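Local coordinates for PUM-HD domain-containing protein (Caenorhabditis elegans, PDB 7CGF), which probably binds target sequences in mRNA 3' untranslated regions through its Pumilio repeats, here caught as the RNA-binding domain of PUF-8 in complex with RNA, at residues R157-A162 / Q172-T177. The protein carries 2 engineered substitutions. Sequence-based numbering, arbitrary orientation.
Engineered in segment 157-162: Arg157 (natural residue His). With nucleotides of chain B.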
ATOM      1  N   ARG A 157      -1.367  -5.332   6.485  1.00 14.66           N
ATOM      2  CA  ARG A 157      -0.230  -4.446   6.691  1.00 16.39           C
ATOM      3  C   ARG A 157       1.013  -5.233   7.086  1.00 16.74           C
ATOM      4  O   ARG A 157       2.131  -4.861   6.708  1.00 17.61           O
ATOM      5  CB  ARG A 157      -0.570  -3.411   7.767  1.00 16.97           C
ATOM      6  CG  ARG A 157      -1.872  -2.626   7.507  1.00 18.52           C
ATOM      7  CD  ARG A 157      -1.871  -2.015   6.104  1.00 18.90           C
ATOM      8  NE  ARG A 157      -0.963  -0.877   5.947  1.00 18.47           N
ATOM      9  CZ  ARG A 157      -1.319   0.370   6.238  1.00 23.73           C
ATOM     10  NH1 ARG A 157      -2.534   0.595   6.719  1.00 20.20           N
ATOM     11  NH2 ARG A 157      -0.475   1.378   6.064  1.00 24.07           N
ATOM     12  N   VAL A 158       0.825  -6.322   7.829  1.00 14.86           N
ATOM     13  CA  VAL A 158       1.918  -7.245   8.114  1.00 13.77           C
ATOM     14  C   VAL A 158       2.417  -7.875   6.819  1.00 16.24           C
ATOM     15  O   VAL A 158       3.629  -8.005   6.599  1.00 16.00           O
ATOM     16  CB  VAL A 158       1.464  -8.321   9.120  1.00 14.40           C
ATOM     17  CG1 VAL A 158       2.588  -9.322   9.375  1.00 19.45           C
ATOM     18  CG2 VAL A 158       0.970  -7.670  10.426  1.00 16.47           C
ATOM     19  N   VAL A 159       1.487  -8.295   5.947  1.00 14.61           N
ATOM     20  CA  VAL A 159       1.878  -8.902   4.668  1.00 13.28           C
ATOM     21  C   VAL A 159       2.580  -7.882   3.782  1.00 17.43           C
ATOM     22  O   VAL A 159       3.573  -8.200   3.112  1.00 17.35           O
ATOM     23  CB  VAL A 159       0.650  -9.511   3.966  1.00 14.77           C
ATOM     24  CG1 VAL A 159       1.004  -9.987   2.528  1.00 15.95           C
ATOM     25  CG2 VAL A 159       0.121 -10.664   4.769  1.00 16.21           C
ATOM     26  N   GLN A 160       2.069  -6.651   3.734  1.00 15.26           N
ATOM     27  CA  GLN A 160       2.733  -5.647   2.904  1.00 14.77           C
ATOM     28  C   GLN A 160       4.139  -5.358   3.412  1.00 17.48           C
ATOM     29  O   GLN A 160       5.072  -5.207   2.614  1.00 16.23           O
ATOM     30  CB  GLN A 160       1.918  -4.363   2.859  1.00 15.83           C
ATOM     31  CG  GLN A 160       0.678  -4.490   1.985  1.00 15.70           C
ATOM     32  CD  GLN A 160      -0.204  -3.271   2.117  1.00 20.11           C
ATOM     33  OE1 GLN A 160       0.131  -2.193   1.621  1.00 22.30           O
ATOM     34  NE2 GLN A 160      -1.339  -3.433   2.798  1.00 21.28           N
ATOM     35  N   LYS A 161       4.310  -5.264   4.735  1.00 16.52           N
ATOM     36  CA  LYS A 161       5.646  -5.043   5.280  1.00 16.08           C
ATOM     37  C   LYS A 161       6.578  -6.184   4.905  1.00 18.61           C
ATOM     38  O   LYS A 161       7.747  -5.956   4.569  1.00 17.71           O
ATOM     39  CB  LYS A 161       5.581  -4.883   6.803  1.00 17.55           C
ATOM     40  CG  LYS A 161       6.912  -4.485   7.456  1.00 21.13           C
ATOM     41  CD  LYS A 161       7.385  -3.122   6.963  1.00 21.82           C
ATOM     42  CE  LYS A 161       6.821  -1.975   7.786  1.00 32.54           C
ATOM     43  NZ  LYS A 161       7.377  -0.662   7.334  1.00 37.88           N
ATOM     44  N   ALA A 162       6.081  -7.425   4.956  1.00 15.56           N
ATOM     45  CA  ALA A 162       6.908  -8.563   4.554  1.00 16.16           C
ATOM     46  C   ALA A 162       7.374  -8.423   3.108  1.00 18.45           C
ATOM     47  O   ALA A 162       8.550  -8.660   2.791  1.00 17.19           O
ATOM     48  CB  ALA A 162       6.132  -9.866   4.734  1.00 16.99           C
ATOM     49  N   GLN A 172       7.657 -16.063  -1.758  1.00 18.96           N
ATOM     50  CA  GLN A 172       6.998 -16.895  -2.762  1.00 19.44           C
ATOM     51  C   GLN A 172       5.696 -17.493  -2.235  1.00 19.40           C
ATOM     52  O   GLN A 172       4.723 -17.603  -2.988  1.00 18.20           O
ATOM     53  CB  GLN A 172       7.947 -18.006  -3.225  1.00 19.99           C
ATOM     54  CG  GLN A 172       7.390 -18.819  -4.385  1.00 20.69           C
ATOM     55  CD  GLN A 172       7.183 -17.996  -5.627  1.00 19.76           C
ATOM     56  OE1 GLN A 172       8.057 -17.235  -6.048  1.00 27.25           O
ATOM     57  NE2 GLN A 172       6.015 -18.142  -6.236  1.00 22.06           N
ATOM     58  N   PHE A 173       5.635 -17.834  -0.941  1.00 20.05           N
ATOM     59  CA  PHE A 173       4.412 -18.418  -0.400  1.00 19.25           C
ATOM     60  C   PHE A 173       3.249 -17.439  -0.455  1.00 20.76           C
ATOM     61  O   PHE A 173       2.087 -17.864  -0.515  1.00 18.50           O
ATOM     62  CB  PHE A 173       4.633 -18.930   1.030  1.00 22.56           C
ATOM     63  CG  PHE A 173       4.609 -17.858   2.094  1.00 18.71           C
ATOM     64  CD1 PHE A 173       5.764 -17.151   2.418  1.00 19.72           C
ATOM     65  CD2 PHE A 173       3.446 -17.588   2.790  1.00 20.42           C
ATOM     66  CE1 PHE A 173       5.738 -16.170   3.401  1.00 22.75           C
ATOM     67  CE2 PHE A 173       3.413 -16.606   3.788  1.00 22.72           C
ATOM     68  CZ  PHE A 173       4.561 -15.905   4.092  1.00 24.95           C
ATOM     69  N   ILE A 174       3.537 -16.130  -0.443  1.00 17.04           N
ATOM     70  CA  ILE A 174       2.484 -15.128  -0.596  1.00 17.03           C
ATOM     71  C   ILE A 174       2.033 -15.042  -2.049  1.00 15.86           C
ATOM     72  O   ILE A 174       0.834 -14.952  -2.339  1.00 15.99           O
ATOM     73  CB  ILE A 174       2.972 -13.754  -0.081  1.00 19.31           C
ATOM     74  CG1 ILE A 174       3.327 -13.835   1.405  1.00 21.42           C
ATOM     75  CG2 ILE A 174       1.932 -12.653  -0.403  1.00 20.39           C
ATOM     76  CD1 ILE A 174       4.094 -12.592   1.928  1.00 18.08           C
ATOM     77  N   VAL A 175       2.984 -15.078  -2.981  1.00 15.61           N
ATOM     78  CA  VAL A 175       2.647 -15.103  -4.401  1.00 15.47           C
ATOM     79  C   VAL A 175       1.811 -16.339  -4.722  1.00 15.53           C
ATOM     80  O   VAL A 175       0.797 -16.249  -5.420  1.00 17.42           O
ATOM     81  CB  VAL A 175       3.938 -15.039  -5.242  1.00 16.70           C
ATOM     82  CG1 VAL A 175       3.625 -15.176  -6.723  1.00 20.67           C
ATOM     83  CG2 VAL A 175       4.679 -13.713  -4.987  1.00 19.76           C
ATOM     84  N   ASP A 176       2.206 -17.506  -4.197  1.00 16.31           N
ATOM     85  CA  ASP A 176       1.445 -18.734  -4.443  1.00 18.02           C
ATOM     86  C   ASP A 176       0.065 -18.688  -3.801  1.00 18.53           C
ATOM     87  O   ASP A 176      -0.833 -19.438  -4.213  1.00 16.59           O
ATOM     88  CB  ASP A 176       2.197 -19.971  -3.924  1.00 18.30           C
ATOM     89  CG  ASP A 176       3.506 -20.240  -4.677  1.00 22.67           C
ATOM     90  OD1 ASP A 176       3.706 -19.672  -5.766  1.00 22.65           O
ATOM     91  OD2 ASP A 176       4.330 -21.037  -4.170  1.00 23.50           O
ATOM     92  N   THR A 177      -0.114 -17.857  -2.766  1.00 16.24           N
ATOM     93  CA  THR A 177      -1.457 -17.654  -2.226  1.00 17.63           C
ATOM     94  C   THR A 177      -2.299 -16.796  -3.163  1.00 16.63           C
ATOM     95  O   THR A 177      -3.466 -17.114  -3.415  1.00 15.78           O
ATOM     96  CB  THR A 177      -1.381 -17.016  -0.841  1.00 14.23           C
ATOM     97  OG1 THR A 177      -0.595 -17.831   0.012  1.00 18.43           O
ATOM     98  CG2 THR A 177      -2.800 -16.905  -0.228  1.00 19.25           C
TER
ATOM     99  P     A B   6      -8.010   1.806   7.165  1.00 27.92           P
ATOM    100  OP1   A B   6      -9.152   1.083   7.768  1.00 31.32           O
ATOM    101  OP2   A B   6      -7.953   3.283   7.096  1.00 30.18           O
ATOM    102  O5'   A B   6      -6.693   1.340   7.937  1.00 31.76           O
ATOM    103  C5'   A B   6      -6.212   2.087   9.046  1.00 24.70           C
ATOM    104  C4'   A B   6      -6.166   1.257  10.308  1.00 21.51           C
ATOM    105  O4'   A B   6      -5.399   0.054  10.081  1.00 22.37           O
ATOM    106  C3'   A B   6      -5.485   1.936  11.482  1.00 19.85           C
ATOM    107  O3'   A B   6      -6.404   2.742  12.189  1.00 21.13           O
ATOM    108  C2'   A B   6      -4.939   0.774  12.313  1.00 21.58           C
ATOM    109  O2'   A B   6      -5.940   0.281  13.197  1.00 24.40           O
ATOM    110  C1'   A B   6      -4.661  -0.285  11.239  1.00 20.94           C
ATOM    111  N9    A B   6      -3.234  -0.393  10.856  1.00 19.22           N
ATOM    112  C8    A B   6      -2.456  -1.526  10.987  1.00 19.55           C
ATOM    113  N7    A B   6      -1.211  -1.365  10.560  1.00 18.37           N
ATOM    114  C5    A B   6      -1.180  -0.039  10.127  1.00 18.10           C
ATOM    115  C6    A B   6      -0.158   0.760   9.569  1.00 19.82           C
ATOM    116  N6    A B   6       1.079   0.311   9.326  1.00 20.10           N
ATOM    117  N1    A B   6      -0.440   2.040   9.254  1.00 21.78           N
ATOM    118  C2    A B   6      -1.676   2.507   9.483  1.00 22.84           C
ATOM    119  N3    A B   6      -2.717   1.860  10.000  1.00 20.31           N
ATOM    120  C4    A B   6      -2.417   0.573  10.298  1.00 20.60           C
ATOM    121  P     G B   5      -8.975   5.169   2.644  1.00 61.69           P
ATOM    122  OP1   G B   5      -9.906   5.265   3.791  1.00 69.01           O
ATOM    123  OP2   G B   5      -8.064   6.303   2.342  1.00 60.06           O
ATOM    124  O5'   G B   5      -8.054   3.881   2.835  1.00 63.57           O
ATOM    125  C5'   G B   5      -8.612   2.577   2.930  1.00 64.02           C
ATOM    126  C4'   G B   5      -7.579   1.554   3.343  1.00 63.47           C
ATOM    127  O4'   G B   5      -6.424   1.634   2.474  1.00 64.30           O
ATOM    128  C3'   G B   5      -7.007   1.715   4.740  1.00 63.04           C
ATOM    129  O3'   G B   5      -7.854   1.142   5.714  1.00 61.98           O
ATOM    130  C2'   G B   5      -5.650   1.027   4.640  1.00 64.15           C
ATOM    131  O2'   G B   5      -5.783  -0.379   4.777  1.00 64.15           O
ATOM    132  C1'   G B   5      -5.252   1.331   3.197  1.00 63.03           C
ATOM    133  N9    G B   5      -4.331   2.474   3.092  1.00 35.85           N
ATOM    134  C8    G B   5      -4.648   3.811   3.146  1.00 41.94           C
ATOM    135  N7    G B   5      -3.608   4.586   3.000  1.00 30.06           N
ATOM    136  C5    G B   5      -2.547   3.700   2.847  1.00 32.25           C
ATOM    137  C6    G B   5      -1.168   3.950   2.648  1.00 36.52           C
ATOM    138  O6    G B   5      -0.576   5.036   2.576  1.00 37.39           O
ATOM    139  N1    G B   5      -0.453   2.763   2.534  1.00 31.48           N
ATOM    140  C2    G B   5      -0.978   1.495   2.591  1.00 28.29           C
ATOM    141  N2    G B   5      -0.086   0.501   2.457  1.00 22.54           N
ATOM    142  N3    G B   5      -2.267   1.238   2.783  1.00 24.81           N
ATOM    143  C4    G B   5      -2.979   2.389   2.900  1.00 30.43           C
TER
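Gln160 OE1 is gripped from two quarters: N2 of G5 of chain B donates to it over 2.8 Å, with an N-H...O angle of 137°, and Arg200 of the same chain bonds it as well. The other amide atom, NE2, is tied to the carbonyl of Cys156 one turn back, which helps to fix the rotation of the amide and present its oxygen to the RNA. With CG beside the backbone N (chi1 -74°), the extended chain carries the amide to the base of G5 of chain B. Replacing Gln160 with alanine removes the acceptor, which would probably leave the guanine amino group and Arg200 without a shared partner. Arg157, an engineered replacement of histidine, slips its guanidinium between two bases: CZ lies 3.5 Å from C6 of A6 of chain B over one face, while on the opposite face NH2 stands 3.5 Å from C2 of G5 of chain B. Such a division of labour belongs to the Pumilio repeat, whose RNA-facing helix, here 155-165, meets bases edge-on and from between them while its other side packs into the superhelical array. The side turned from the bases meets residues 172-177, and between 157-162 and 172-177 the touching groups are all apolar. Val159 CG1, anti to the backbone N (chi1 172°), sits 4.1 Å from Ile174 CG2 and equally far from its CD1, the two branched side chains running antiparallel and overlapping along their flanks. One turn on, Ala162 CB touches Ile174 CD1 at 4.4 Å. Ile146 of helix 146-150 packs against both Val159 and Ile174. Ile174 CG1 lies over one face of the neighbouring Phe173 ring, offset toward its rim, and Thr177 OG1 donates to Phe173 O at 2.7 Å, in the carbonyl plane.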